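Amidohydrolase (Pseudomonas aeruginosa, PDB 2I5G) probably acts as a metal-dependent dipeptidase of the membrane dipeptidase (M19) family, within the amidohydrolase-type TIM-barrel group. Local coordinates at residues S179-S184 with G206-T211. The protein carries 2 engineered substitutions. Residues are numbered along the deposited sequence; the frame is centred on the assembly and turned at random.
Sequences SHCLPS and GFVGVT
Leu182 lays its branched end over Thr211 and the flank of Val210, crossing both side chains at about a right angle. Its CG meets Thr211 CG2 at 3.4 Å, and its CD2 meets Val210 CG1 at 3.5 Å. Thr211 CB also lies 3.8 Å from His180 CB. Thr211 OG1 stands anti to the backbone N (chi1 -170°) and bonds to the carbonyl of Thr248, while CG2 is the branch that meets Leu182.

Two backbone bonds flank Val210 and join the two segments in a parallel bridge with Cys181. Cys181 N donates to Gly209 O at 3.1 Å. Thr211 N donates to Cys181 O at 3.0 Å. The side chains of Cys181 and Val210 diverge, and SG turns to Val208 CG1 at 4.0 Å.

The chain turns a corner at Ser179 and His180. Gly209 passes beside this corner, and its CA approaches Ser179 O at 3.4 Å in a CA-H...O contact. Ser179 OG and His180 ND1 share a hydrogen bond of 2.7 Å, while His180 NE2 bonds to His159 NE2.

The contact lies buried in the TIM-barrel fold of the family. Strands 177-181 and 207-210 form a beta-alpha-beta unit through helix 195-203. Helix 225-239 packs on Leu182, Val208 and Val210, and strand 244-246 continues the sheet beyond 207-210.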
ATOM      1  N   SER A 179     -13.887  12.616 -11.528  1.00 16.46           N
ATOM      2  CA  SER A 179     -13.812  12.664 -12.986  1.00 12.14           C
ATOM      3  C   SER A 179     -14.897  11.872 -13.696  1.00  9.17           C
ATOM      4  O   SER A 179     -15.392  12.300 -14.736  1.00  7.55           O
ATOM      5  CB  SER A 179     -12.436  12.179 -13.465  1.00 13.35           C
ATOM      6  OG  SER A 179     -12.225  10.815 -13.143  1.00 13.84           O
ATOM      7  N   HIS A 180     -15.269  10.723 -13.141  1.00  7.57           N
ATOM      8  CA  HIS A 180     -16.296   9.896 -13.758  1.00  7.63           C
ATOM      9  C   HIS A 180     -17.092   9.052 -12.765  1.00  8.71           C
ATOM     10  O   HIS A 180     -16.597   8.056 -12.240  1.00  9.54           O
ATOM     11  CB  HIS A 180     -15.668   8.990 -14.832  1.00  7.67           C
ATOM     12  CG  HIS A 180     -14.621   8.049 -14.315  1.00  6.97           C
ATOM     13  ND1 HIS A 180     -13.415   8.477 -13.802  1.00  7.98           N
ATOM     14  CD2 HIS A 180     -14.594   6.695 -14.252  1.00  7.53           C
ATOM     15  CE1 HIS A 180     -12.692   7.429 -13.445  1.00  7.19           C
ATOM     16  NE2 HIS A 180     -13.383   6.336 -13.709  1.00  7.32           N
ATOM     17  N   CYS A 181     -18.335   9.446 -12.511  1.00  1.69           N
ATOM     18  CA  CYS A 181     -19.182   8.704 -11.583  1.00  1.74           C
ATOM     19  C   CYS A 181     -20.663   8.945 -11.854  1.00  1.14           C
ATOM     20  O   CYS A 181     -21.034   9.767 -12.685  1.00  1.14           O
ATOM     21  CB  CYS A 181     -18.868   9.107 -10.150  1.00 24.38           C
ATOM     22  SG  CYS A 181     -19.336  10.806  -9.819  1.00 31.67           S
ATOM     23  N   LEU A 182     -21.505   8.214 -11.140  1.00  8.80           N
ATOM     24  CA  LEU A 182     -22.941   8.335 -11.296  1.00  7.62           C
ATOM     25  C   LEU A 182     -23.618   8.376  -9.939  1.00  7.43           C
ATOM     26  O   LEU A 182     -23.086   7.867  -8.956  1.00  7.58           O
ATOM     27  CB  LEU A 182     -23.471   7.166 -12.118  1.00  9.30           C
ATOM     28  CG  LEU A 182     -23.193   7.285 -13.615  1.00 11.16           C
ATOM     29  CD1 LEU A 182     -23.623   6.011 -14.337  1.00 12.30           C
ATOM     30  CD2 LEU A 182     -23.942   8.495 -14.153  1.00 11.86           C
ATOM     31  N   PRO A 183     -24.817   8.979  -9.870  1.00  8.07           N
ATOM     32  CA  PRO A 183     -25.582   9.101  -8.627  1.00  6.88           C
ATOM     33  C   PRO A 183     -26.163   7.785  -8.128  1.00  8.12           C
ATOM     34  O   PRO A 183     -26.816   7.062  -8.879  1.00  7.80           O
ATOM     35  CB  PRO A 183     -26.664  10.096  -9.006  1.00  4.59           C
ATOM     36  CG  PRO A 183     -26.966   9.694 -10.406  1.00  4.64           C
ATOM     37  CD  PRO A 183     -25.588   9.519 -11.006  1.00  6.87           C
ATOM     38  N   SER A 184     -25.925   7.475  -6.858  1.00 13.63           N
ATOM     39  CA  SER A 184     -26.458   6.251  -6.279  1.00 14.60           C
ATOM     40  C   SER A 184     -27.949   6.445  -5.994  1.00 17.35           C
ATOM     41  O   SER A 184     -28.646   5.518  -5.586  1.00 17.80           O
ATOM     42  CB  SER A 184     -25.703   5.898  -4.998  1.00 10.66           C
ATOM     43  OG  SER A 184     -25.713   6.984  -4.099  1.00 13.25           O
ATOM     44  N   GLY A 206     -15.557  21.582  -5.110  1.00 15.68           N
ATOM     45  CA  GLY A 206     -15.219  20.440  -5.942  1.00 15.09           C
ATOM     46  C   GLY A 206     -15.872  20.412  -7.312  1.00 15.48           C
ATOM     47  O   GLY A 206     -16.699  21.268  -7.649  1.00 14.89           O
ATOM     48  N   PHE A 207     -15.500  19.414  -8.107  1.00 11.02           N
ATOM     49  CA  PHE A 207     -16.025  19.263  -9.457  1.00  9.27           C
ATOM     50  C   PHE A 207     -16.520  17.837  -9.636  1.00  8.25           C
ATOM     51  O   PHE A 207     -16.032  16.921  -8.975  1.00 10.39           O
ATOM     52  CB  PHE A 207     -14.916  19.559 -10.471  1.00  9.91           C
ATOM     53  CG  PHE A 207     -15.394  19.631 -11.888  1.00 10.41           C
ATOM     54  CD1 PHE A 207     -16.129  20.726 -12.334  1.00 11.03           C
ATOM     55  CD2 PHE A 207     -15.144  18.586 -12.772  1.00 10.79           C
ATOM     56  CE1 PHE A 207     -16.609  20.775 -13.638  1.00 12.73           C
ATOM     57  CE2 PHE A 207     -15.620  18.627 -14.074  1.00 11.92           C
ATOM     58  CZ  PHE A 207     -16.353  19.718 -14.510  1.00 12.86           C
ATOM     59  N   VAL A 208     -17.485  17.642 -10.527  1.00  6.09           N
ATOM     60  CA  VAL A 208     -18.024  16.305 -10.766  1.00  5.49           C
ATOM     61  C   VAL A 208     -18.295  16.009 -12.233  1.00  5.75           C
ATOM     62  O   VAL A 208     -19.130  16.656 -12.860  1.00  5.33           O
ATOM     63  CB  VAL A 208     -19.351  16.085 -10.016  1.00  9.16           C
ATOM     64  CG1 VAL A 208     -19.947  14.728 -10.410  1.00  7.72           C
ATOM     65  CG2 VAL A 208     -19.124  16.178  -8.509  1.00  8.53           C
ATOM     66  N   GLY A 209     -17.585  15.022 -12.772  1.00 14.26           N
ATOM     67  CA  GLY A 209     -17.792  14.626 -14.153  1.00 13.31           C
ATOM     68  C   GLY A 209     -18.708  13.408 -14.154  1.00 14.30           C
ATOM     69  O   GLY A 209     -18.371  12.372 -13.571  1.00 13.65           O
ATOM     70  N   VAL A 210     -19.872  13.528 -14.789  1.00 10.75           N
ATOM     71  CA  VAL A 210     -20.830  12.428 -14.843  1.00 10.86           C
ATOM     72  C   VAL A 210     -20.439  11.442 -15.932  1.00 13.30           C
ATOM     73  O   VAL A 210     -20.115  11.838 -17.050  1.00 12.38           O
ATOM     74  CB  VAL A 210     -22.254  12.938 -15.119  1.00  2.48           C
ATOM     75  CG1 VAL A 210     -23.242  11.803 -14.998  1.00  1.15           C
ATOM     76  CG2 VAL A 210     -22.604  14.044 -14.145  1.00  2.07           C
ATOM     77  N   THR A 211     -20.471  10.156 -15.592  1.00 17.98           N
ATOM     78  CA  THR A 211     -20.109   9.094 -16.524  1.00 20.18           C
ATOM     79  C   THR A 211     -21.339   8.387 -17.094  1.00 21.96           C
ATOM     80  O   THR A 211     -22.467   8.664 -16.689  1.00 21.16           O
ATOM     81  CB  THR A 211     -19.211   8.042 -15.840  1.00 22.96           C
ATOM     82  OG1 THR A 211     -18.691   7.147 -16.829  1.00 24.37           O
ATOM     83  CG2 THR A 211     -20.008   7.244 -14.807  1.00 21.46           C
TER